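Local coordinates for protein coenzyme A transferase (Yersinia pestis, PDB 3QLI) that probably acts as a coenzyme A transferase of the acetyl-CoA hydrolase/transferase family, moving CoA between small carboxylic acids, and is a potential virulence factor, at residues 70-76 / 94-100; 123-128 / 356-362. One frame throughout, in Å; residues are numbered along the deposited sequence.

Interaction 1: residues 70-76 / 94-100; sequences LRVYYFE and IKPYSMF
Residues 70-74 and 94-98 run side by side as parallel strands, their short axes 4.7 Å apart at the closest, with Leu70 O, Val72 N and Val72 O bonded to Lys95 N, Lys95 O and Tyr97 N. Further along, Met99 N donates to Tyr74 O (2.9 Å). The pair belongs to a beta-alpha-beta unit, and 94-98 is the edge strand of its sheet in this chain. On one face the extended Arg71 lies over the Tyr97 ring: CD is 3.7 Å from the ring centroid in a CH-pi contact, and guanidinium and ring planes differ by just 15°. Arg71 NH1 donates in the guanidinium plane to Tyr73 OH (3.0 Å) and also forms a salt bridge to Glu428 of the second subunit. On the other face Tyr74 has CG between its backbone N and carbonyl carbon (chi1 67°), which brings its OH within 2.8 Å of Ser98 OG, the donor of a hydrogen bond to it; its stronger partner is Glu105. Met99 CB sits 3.4 Å from the Phe75 ring centroid, over the face. The edge of Phe75 meets the face of Phe100 in a T-shaped pair, planes at 88° and centroids 4.7 Å apart. The chemistry thus turns from a cation laid on a tyrosine ring, near the second subunit, to apolar packing of Phe75, Met99 and Phe100 beside Glu76, a CoA-site residue.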
ATOM      1  N   LEU A  70      25.972  18.413  -8.364  1.00 17.81           N
ATOM      2  CA  LEU A  70      25.376  17.386  -9.216  1.00 14.74           C
ATOM      3  C   LEU A  70      24.611  16.388  -8.360  1.00 17.57           C
ATOM      4  O   LEU A  70      25.192  15.676  -7.540  1.00 15.36           O
ATOM      5  CB  LEU A  70      26.450  16.661 -10.039  1.00 14.30           C
ATOM      6  CG  LEU A  70      25.912  15.588 -11.003  1.00 15.83           C
ATOM      7  CD1 LEU A  70      25.108  16.227 -12.131  1.00 13.42           C
ATOM      8  CD2 LEU A  70      27.063  14.763 -11.576  1.00 18.90           C
ATOM      9  N   ARG A  71      23.301  16.344  -8.544  1.00 14.09           N
ATOM     10  CA  ARG A  71      22.487  15.401  -7.793  1.00 15.47           C
ATOM     11  C   ARG A  71      22.420  14.112  -8.591  1.00 16.18           C
ATOM     12  O   ARG A  71      22.156  14.143  -9.792  1.00 16.65           O
ATOM     13  CB  ARG A  71      21.083  15.947  -7.603  1.00 16.09           C
ATOM     14  CG  ARG A  71      20.983  17.136  -6.672  1.00 16.84           C
ATOM     15  CD  ARG A  71      19.519  17.449  -6.410  1.00 21.70           C
ATOM     16  NE  ARG A  71      19.352  18.574  -5.497  1.00 19.71           N
ATOM     17  CZ  ARG A  71      18.176  18.973  -5.027  1.00 25.69           C
ATOM     18  NH1 ARG A  71      17.066  18.339  -5.392  1.00 22.43           N
ATOM     19  NH2 ARG A  71      18.111  20.007  -4.196  1.00 25.43           N
ATOM     20  N   VAL A  72      22.664  12.980  -7.935  1.00 13.83           N
ATOM     21  CA  VAL A  72      22.524  11.694  -8.603  1.00 13.10           C
ATOM     22  C   VAL A  72      21.402  10.918  -7.939  1.00 14.55           C
ATOM     23  O   VAL A  72      21.478  10.583  -6.739  1.00 14.52           O
ATOM     24  CB  VAL A  72      23.838  10.879  -8.571  1.00 14.86           C
ATOM     25  CG1 VAL A  72      23.642   9.508  -9.257  1.00 16.71           C
ATOM     26  CG2 VAL A  72      24.964  11.672  -9.232  1.00 18.28           C
ATOM     27  N   TYR A  73      20.352  10.654  -8.722  1.00 13.97           N
ATOM     28  CA  TYR A  73      19.170   9.932  -8.267  1.00 12.95           C
ATOM     29  C   TYR A  73      19.264   8.481  -8.765  1.00 17.16           C
ATOM     30  O   TYR A  73      19.407   8.245  -9.964  1.00 14.58           O
ATOM     31  CB  TYR A  73      17.912  10.580  -8.841  1.00 12.24           C
ATOM     32  CG  TYR A  73      17.565  11.941  -8.277  1.00 14.28           C
ATOM     33  CD1 TYR A  73      16.615  12.072  -7.267  1.00 12.73           C
ATOM     34  CD2 TYR A  73      18.156  13.107  -8.783  1.00 14.37           C
ATOM     35  CE1 TYR A  73      16.264  13.335  -6.758  1.00 15.53           C
ATOM     36  CE2 TYR A  73      17.821  14.367  -8.273  1.00 15.61           C
ATOM     37  CZ  TYR A  73      16.878  14.473  -7.259  1.00 17.94           C
ATOM     38  OH  TYR A  73      16.531  15.726  -6.756  1.00 16.42           O
ATOM     39  N   TYR A  74      19.167   7.503  -7.866  1.00 13.91           N
ATOM     40  CA  TYR A  74      19.461   6.129  -8.269  1.00 14.27           C
ATOM     41  C   TYR A  74      18.958   5.099  -7.260  1.00 16.41           C
ATOM     42  O   TYR A  74      18.676   5.448  -6.109  1.00 15.59           O
ATOM     43  CB  TYR A  74      20.981   5.967  -8.441  1.00 16.34           C
ATOM     44  CG  TYR A  74      21.706   6.093  -7.123  1.00 15.76           C
ATOM     45  CD1 TYR A  74      22.119   4.967  -6.425  1.00 16.75           C
ATOM     46  CD2 TYR A  74      21.940   7.338  -6.556  1.00 17.31           C
ATOM     47  CE1 TYR A  74      22.760   5.081  -5.200  1.00 15.73           C
ATOM     48  CE2 TYR A  74      22.580   7.465  -5.320  1.00 15.95           C
ATOM     49  CZ  TYR A  74      22.982   6.335  -4.649  1.00 17.17           C
ATOM     50  OH  TYR A  74      23.604   6.455  -3.419  1.00 15.43           O
ATOM     51  N   PHE A  75      18.910   3.840  -7.698  1.00 16.76           N
ATOM     52  CA  PHE A  75      18.479   2.690  -6.901  1.00 17.68           C
ATOM     53  C   PHE A  75      19.498   1.552  -7.022  1.00 18.30           C
ATOM     54  O   PHE A  75      20.226   1.473  -8.009  1.00 20.10           O
ATOM     55  CB  PHE A  75      17.166   2.127  -7.453  1.00 16.40           C
ATOM     56  CG  PHE A  75      15.947   2.940  -7.135  1.00 16.46           C
ATOM     57  CD1 PHE A  75      15.162   2.634  -6.039  1.00 17.67           C
ATOM     58  CD2 PHE A  75      15.555   3.975  -7.964  1.00 16.20           C
ATOM     59  CE1 PHE A  75      14.027   3.364  -5.757  1.00 17.77           C
ATOM     60  CE2 PHE A  75      14.420   4.710  -7.686  1.00 16.82           C
ATOM     61  CZ  PHE A  75      13.655   4.403  -6.582  1.00 14.85           C
ATOM     62  N   GLU A  76      19.528   0.658  -6.035  1.00 17.28           N
ATOM     63  CA  GLU A  76      20.407  -0.519  -6.082  1.00 18.94           C
ATOM     64  C   GLU A  76      21.901  -0.301  -6.348  1.00 18.55           C
ATOM     65  O   GLU A  76      22.423  -0.735  -7.372  1.00 15.52           O
ATOM     66  CB  GLU A  76      19.843  -1.573  -7.038  1.00 16.83           C
ATOM     67  CG  GLU A  76      20.204  -3.002  -6.660  1.00 18.38           C
ATOM     68  CD  GLU A  76      19.774  -3.367  -5.250  1.00 27.10           C
ATOM     69  OE1 GLU A  76      18.746  -2.842  -4.779  1.00 28.12           O
ATOM     70  OE2 GLU A  76      20.466  -4.188  -4.613  1.00 35.25           O
ATOM     71  N   ILE A  94      29.330  15.811  -5.780  1.00 15.88           N
ATOM     72  CA  ILE A  94      28.354  14.864  -6.316  1.00 17.85           C
ATOM     73  C   ILE A  94      27.472  14.432  -5.162  1.00 18.31           C
ATOM     74  O   ILE A  94      27.938  13.767  -4.250  1.00 18.97           O
ATOM     75  CB  ILE A  94      29.040  13.642  -6.943  1.00 16.77           C
ATOM     76  CG1 ILE A  94      29.944  14.099  -8.096  1.00 19.49           C
ATOM     77  CG2 ILE A  94      27.993  12.623  -7.418  1.00 17.55           C
ATOM     78  CD1 ILE A  94      30.759  13.007  -8.727  1.00 19.29           C
ATOM     79  N   LYS A  95      26.202  14.827  -5.196  1.00 13.67           N
ATOM     80  CA  LYS A  95      25.309  14.618  -4.060  1.00 16.16           C
ATOM     81  C   LYS A  95      24.460  13.357  -4.245  1.00 18.60           C
ATOM     82  O   LYS A  95      23.684  13.268  -5.193  1.00 18.98           O
ATOM     83  CB  LYS A  95      24.371  15.818  -3.902  1.00 17.55           C
ATOM     84  CG  LYS A  95      25.038  17.181  -3.978  1.00 20.13           C
ATOM     85  CD  LYS A  95      26.147  17.318  -2.954  1.00 23.83           C
ATOM     86  CE  LYS A  95      26.646  18.751  -2.867  1.00 30.59           C
ATOM     87  NZ  LYS A  95      25.552  19.694  -2.486  1.00 37.15           N
ATOM     88  N   PRO A  96      24.608  12.376  -3.342  1.00 19.23           N
ATOM     89  CA  PRO A  96      23.793  11.162  -3.459  1.00 17.87           C
ATOM     90  C   PRO A  96      22.363  11.440  -3.045  1.00 17.95           C
ATOM     91  O   PRO A  96      22.097  11.764  -1.883  1.00 17.44           O
ATOM     92  CB  PRO A  96      24.449  10.198  -2.465  1.00 17.32           C
ATOM     93  CG  PRO A  96      25.847  10.752  -2.266  1.00 18.12           C
ATOM     94  CD  PRO A  96      25.668  12.234  -2.330  1.00 18.76           C
ATOM     95  N   TYR A  97      21.455  11.352  -4.012  1.00 16.68           N
ATOM     96  CA  TYR A  97      20.023  11.418  -3.748  1.00 14.57           C
ATOM     97  C   TYR A  97      19.541   9.992  -3.905  1.00 16.43           C
ATOM     98  O   TYR A  97      18.895   9.631  -4.881  1.00 15.70           O
ATOM     99  CB  TYR A  97      19.332  12.408  -4.706  1.00 15.02           C
ATOM    100  CG  TYR A  97      19.408  13.823  -4.158  1.00 17.63           C
ATOM    101  CD1 TYR A  97      18.261  14.497  -3.743  1.00 16.61           C
ATOM    102  CD2 TYR A  97      20.639  14.454  -3.985  1.00 16.19           C
ATOM    103  CE1 TYR A  97      18.333  15.776  -3.205  1.00 19.38           C
ATOM    104  CE2 TYR A  97      20.722  15.740  -3.431  1.00 16.82           C
ATOM    105  CZ  TYR A  97      19.567  16.389  -3.049  1.00 19.52           C
ATOM    106  OH  TYR A  97      19.625  17.656  -2.508  1.00 19.65           O
ATOM    107  N   SER A  98      19.921   9.178  -2.930  1.00 16.02           N
ATOM    108  CA  SER A  98      19.736   7.739  -2.990  1.00 15.90           C
ATOM    109  C   SER A  98      18.274   7.424  -2.779  1.00 15.99           C
ATOM    110  O   SER A  98      17.629   7.975  -1.887  1.00 14.42           O
ATOM    111  CB  SER A  98      20.562   7.078  -1.889  1.00 18.30           C
ATOM    112  OG  SER A  98      21.813   7.728  -1.742  1.00 19.36           O
ATOM    113  N   MET A  99      17.753   6.518  -3.590  1.00 18.00           N
ATOM    114  CA  MET A  99      16.355   6.131  -3.475  1.00 16.89           C
ATOM    115  C   MET A  99      16.179   4.758  -2.819  1.00 17.27           C
ATOM    116  O   MET A  99      15.064   4.370  -2.478  1.00 16.85           O
ATOM    117  CB  MET A  99      15.683   6.253  -4.838  1.00 16.22           C
ATOM    118  CG  MET A  99      15.763   7.711  -5.322  1.00 15.74           C
ATOM    119  SD  MET A  99      15.136   8.063  -6.964  1.00 21.00           S
ATOM    120  CE  MET A  99      13.364   8.073  -6.672  1.00 20.33           C
ATOM    121  N   PHE A 100      17.293   4.041  -2.654  1.00 18.93           N
ATOM    122  CA  PHE A 100      17.402   2.873  -1.772  1.00 17.96           C
ATOM    123  C   PHE A 100      18.603   3.162  -0.890  1.00 20.65           C
ATOM    124  O   PHE A 100      19.601   3.703  -1.372  1.00 22.55           O
ATOM    125  CB  PHE A 100      17.784   1.603  -2.541  1.00 20.88           C
ATOM    126  CG  PHE A 100      16.648   0.896  -3.222  1.00 21.72           C
ATOM    127  CD1 PHE A 100      15.329   1.200  -2.940  1.00 23.19           C
ATOM    128  CD2 PHE A 100      16.923  -0.115  -4.148  1.00 19.05           C
ATOM    129  CE1 PHE A 100      14.296   0.518  -3.588  1.00 20.55           C
ATOM    130  CE2 PHE A 100      15.903  -0.799  -4.791  1.00 22.08           C
ATOM    131  CZ  PHE A 100      14.585  -0.476  -4.510  1.00 21.68           C
TER

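Interaction 2: residues 123-128 / 356-362; sequences YVPSNF and QYSASGG
Tyr123, Ser360 and Tyr357 bury the most surface here, and the contact is best read from the Tyr123 ring. With CG anti to the backbone N (chi1 176°), that ring reaches across to the other loop and offers it a face. Tyr357 presents its edge: CD2 stands over the centre of the Tyr123 ring, the two planes are 70° apart and the centroids 4.8 Å, which makes the pair T-shaped. The opposite face of Tyr123 is covered by Pro125 N of its own loop, so the ring is held between the two. At its rim, near the ring plane, Tyr123 OH approaches Ser360 OG to 2.4 Å, too short to be taken at face value, and the proton arrangement there remains doubtful. Waters carry clearer links. One joins Tyr123 OH to Gln356 O, donating to the carbonyl at 2.9 Å. A second accepts from Ser360 OG (2.7 Å) and from Ser126 OG, and donates to Val124 O (2.7 Å), linking the serine hydroxyl to Val124 and Ser126. The backbone of Ser360 contributes as well: Phe128 N donates to its carbonyl O at 3.0 Å, in the carbonyl plane but with a bent N-H...O angle of 143°. Ser360 closes the 3-10 segment 358-360, whose Ser358 belongs to a CoA site, while Tyr357 N is bonded to Glu350, another CoA-site residue. Arg406 of the second subunit packs on both tyrosines. A T-shaped ring pair, a direct backbone bond and two bridging waters therefore together couple loops from the N- and C-terminal family regions, beside CoA-binding residues.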
ATOM      1  N   TYR A 123      18.318  10.834   1.230  1.00 17.56           N
ATOM      2  CA  TYR A 123      17.282   9.881   0.860  1.00 18.08           C
ATOM      3  C   TYR A 123      16.072  10.573   0.236  1.00 16.22           C
ATOM      4  O   TYR A 123      15.564  11.553   0.775  1.00 17.50           O
ATOM      5  CB  TYR A 123      16.850   9.089   2.098  1.00 18.69           C
ATOM      6  CG  TYR A 123      15.706   8.119   1.867  1.00 16.90           C
ATOM      7  CD1 TYR A 123      15.857   7.013   1.035  1.00 18.65           C
ATOM      8  CD2 TYR A 123      14.491   8.299   2.500  1.00 18.88           C
ATOM      9  CE1 TYR A 123      14.808   6.122   0.825  1.00 16.68           C
ATOM     10  CE2 TYR A 123      13.433   7.414   2.303  1.00 16.11           C
ATOM     11  CZ  TYR A 123      13.602   6.330   1.471  1.00 21.05           C
ATOM     12  OH  TYR A 123      12.556   5.455   1.287  1.00 22.21           O
ATOM     13  N   VAL A 124      15.616  10.045  -0.900  1.00 16.25           N
ATOM     14  CA  VAL A 124      14.416  10.536  -1.575  1.00 13.55           C
ATOM     15  C   VAL A 124      13.336   9.474  -1.414  1.00 18.24           C
ATOM     16  O   VAL A 124      13.410   8.413  -2.034  1.00 16.81           O
ATOM     17  CB  VAL A 124      14.678  10.757  -3.079  1.00 17.81           C
ATOM     18  CG1 VAL A 124      13.418  11.282  -3.784  1.00 17.42           C
ATOM     19  CG2 VAL A 124      15.865  11.707  -3.282  1.00 17.31           C
ATOM     20  N   PRO A 125      12.341   9.734  -0.554  1.00 17.53           N
ATOM     21  CA  PRO A 125      11.344   8.676  -0.339  1.00 17.13           C
ATOM     22  C   PRO A 125      10.519   8.434  -1.602  1.00 18.33           C
ATOM     23  O   PRO A 125      10.130   9.391  -2.280  1.00 17.64           O
ATOM     24  CB  PRO A 125      10.457   9.247   0.781  1.00 17.77           C
ATOM     25  CG  PRO A 125      11.320  10.327   1.452  1.00 18.30           C
ATOM     26  CD  PRO A 125      12.118  10.907   0.315  1.00 16.74           C
ATOM     27  N   SER A 126      10.252   7.170  -1.917  1.00 18.95           N
ATOM     28  CA  SER A 126       9.450   6.858  -3.088  1.00 16.71           C
ATOM     29  C   SER A 126       9.002   5.415  -3.042  1.00 19.00           C
ATOM     30  O   SER A 126       9.477   4.644  -2.207  1.00 19.96           O
ATOM     31  CB  SER A 126      10.258   7.075  -4.371  1.00 21.81           C
ATOM     32  OG  SER A 126      11.173   6.001  -4.579  1.00 20.14           O
ATOM     33  N   ASN A 127       8.091   5.062  -3.946  1.00 15.49           N
ATOM     34  CA  ASN A 127       7.861   3.667  -4.305  1.00 14.96           C
ATOM     35  C   ASN A 127       8.662   3.291  -5.557  1.00 14.48           C
ATOM     36  O   ASN A 127       8.596   3.979  -6.585  1.00 12.82           O
ATOM     37  CB  ASN A 127       6.386   3.413  -4.568  1.00 18.29           C
ATOM     38  CG  ASN A 127       5.550   3.597  -3.341  1.00 21.22           C
ATOM     39  OD1 ASN A 127       5.590   2.776  -2.434  1.00 24.58           O
ATOM     40  ND2 ASN A 127       4.780   4.668  -3.303  1.00 18.15           N
ATOM     41  N   PHE A 128       9.406   2.197  -5.476  1.00 13.00           N
ATOM     42  CA  PHE A 128      10.179   1.744  -6.629  1.00 13.82           C
ATOM     43  C   PHE A 128       9.250   1.600  -7.844  1.00 13.97           C
ATOM     44  O   PHE A 128       9.636   1.927  -8.961  1.00 14.73           O
ATOM     45  CB  PHE A 128      10.901   0.433  -6.284  1.00 14.02           C
ATOM     46  CG  PHE A 128      11.745  -0.142  -7.406  1.00 14.57           C
ATOM     47  CD1 PHE A 128      12.630   0.653  -8.116  1.00 13.37           C
ATOM     48  CD2 PHE A 128      11.670  -1.505  -7.709  1.00 14.43           C
ATOM     49  CE1 PHE A 128      13.412   0.118  -9.143  1.00 15.90           C
ATOM     50  CE2 PHE A 128      12.455  -2.066  -8.719  1.00 14.24           C
ATOM     51  CZ  PHE A 128      13.330  -1.254  -9.446  1.00 18.97           C
ATOM     52  N   GLN A 356      13.633   3.788   8.447  1.00 23.24           N
ATOM     53  CA  GLN A 356      12.897   2.950   7.514  1.00 22.70           C
ATOM     54  C   GLN A 356      13.141   3.468   6.101  1.00 28.03           C
ATOM     55  O   GLN A 356      12.470   4.396   5.644  1.00 29.65           O
ATOM     56  CB  GLN A 356      11.401   2.935   7.878  1.00 22.82           C
ATOM     57  CG  GLN A 356      10.531   1.989   7.055  1.00 19.93           C
ATOM     58  CD  GLN A 356      11.053   0.559   7.049  1.00 23.33           C
ATOM     59  OE1 GLN A 356      11.535   0.074   6.025  1.00 24.25           O
ATOM     60  NE2 GLN A 356      10.971  -0.112   8.192  1.00 20.96           N
ATOM     61  N   TYR A 357      14.142   2.895   5.437  1.00 21.53           N
ATOM     62  CA  TYR A 357      14.427   3.228   4.048  1.00 19.75           C
ATOM     63  C   TYR A 357      14.041   2.067   3.138  1.00 21.97           C
ATOM     64  O   TYR A 357      13.929   2.241   1.928  1.00 21.92           O
ATOM     65  CB  TYR A 357      15.913   3.540   3.850  1.00 23.07           C
ATOM     66  CG  TYR A 357      16.439   4.620   4.756  1.00 22.83           C
ATOM     67  CD1 TYR A 357      17.349   4.324   5.764  1.00 22.16           C
ATOM     68  CD2 TYR A 357      16.017   5.936   4.613  1.00 23.15           C
ATOM     69  CE1 TYR A 357      17.832   5.308   6.598  1.00 24.25           C
ATOM     70  CE2 TYR A 357      16.495   6.933   5.441  1.00 22.66           C
ATOM     71  CZ  TYR A 357      17.396   6.611   6.437  1.00 28.54           C
ATOM     72  OH  TYR A 357      17.874   7.601   7.262  1.00 30.39           O
ATOM     73  N   SER A 358      13.845   0.880   3.711  1.00 18.64           N
ATOM     74  CA  SER A 358      13.592  -0.304   2.886  1.00 21.08           C
ATOM     75  C   SER A 358      12.168  -0.343   2.324  1.00 19.04           C
ATOM     76  O   SER A 358      11.881  -1.105   1.404  1.00 20.09           O
ATOM     77  CB  SER A 358      13.936  -1.607   3.632  1.00 23.78           C
ATOM     78  OG  SER A 358      13.082  -1.802   4.743  1.00 28.97           O
ATOM     79  N   ALA A 359      11.285   0.501   2.850  1.00 16.65           N
ATOM     80  CA  ALA A 359       9.903   0.536   2.369  1.00 20.12           C
ATOM     81  C   ALA A 359       9.807   1.016   0.908  1.00 20.13           C
ATOM     82  O   ALA A 359       8.770   0.871   0.249  1.00 17.74           O
ATOM     83  CB  ALA A 359       9.049   1.400   3.290  1.00 18.64           C
ATOM     84  N   SER A 360      10.899   1.581   0.408  1.00 19.20           N
ATOM     85  CA  SER A 360      10.980   1.994  -0.992  1.00 18.47           C
ATOM     86  C   SER A 360      11.045   0.806  -1.941  1.00 21.35           C
ATOM     87  O   SER A 360      10.738   0.938  -3.123  1.00 22.28           O
ATOM     88  CB  SER A 360      12.209   2.872  -1.204  1.00 21.19           C
ATOM     89  OG  SER A 360      12.018   4.122  -0.584  1.00 25.88           O
ATOM     90  N   GLY A 361      11.466  -0.353  -1.434  1.00 17.61           N
ATOM     91  CA  GLY A 361      11.616  -1.531  -2.275  1.00 19.27           C
ATOM     92  C   GLY A 361      10.277  -2.136  -2.674  1.00 18.57           C
ATOM     93  O   GLY A 361       9.236  -1.739  -2.162  1.00 18.38           O
ATOM     94  N   GLY A 362      10.303  -3.103  -3.582  1.00 18.39           N
ATOM     95  CA  GLY A 362       9.081  -3.681  -4.111  1.00 18.53           C
ATOM     96  C   GLY A 362       8.447  -4.780  -3.278  1.00 20.78           C
ATOM     97  O   GLY A 362       7.456  -5.383  -3.701  1.00 19.80           O
TER
HETATM   98  O   HOH W   1      10.437   5.194   3.676  1.00 29.93           O
HETATM   99  O   HOH W   2      12.868   5.815  -2.517  1.00 18.05           O
HETATM  100  O   HOH W   3       7.529   0.740  -2.604  1.00 20.94           O

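How the interactions relate
Both contacts are buried, and both touch the second subunit, yet they differ in kind. Interaction 1 joins neighbouring strands of one sheet in the N-terminal family region, with regular backbone bonding; interaction 2 joins two loops 228 residues apart, from the N- and C-terminal regions, where waters supplement direct contacts. Their centres are 12 Å apart and they meet directly: Ser98 O lies 3.1 Å from Val124 N, a probable hydrogen bond, and Phe75 CZ packs 3.6 Å from Ser126 OG. Residues 123-128 thus touch both partners, and Met99 O also packs on Ser360 CB. Phe100 and Gly362, one from each contact, approach Glu264, seen covalently linked to CoA in a structure of this protein.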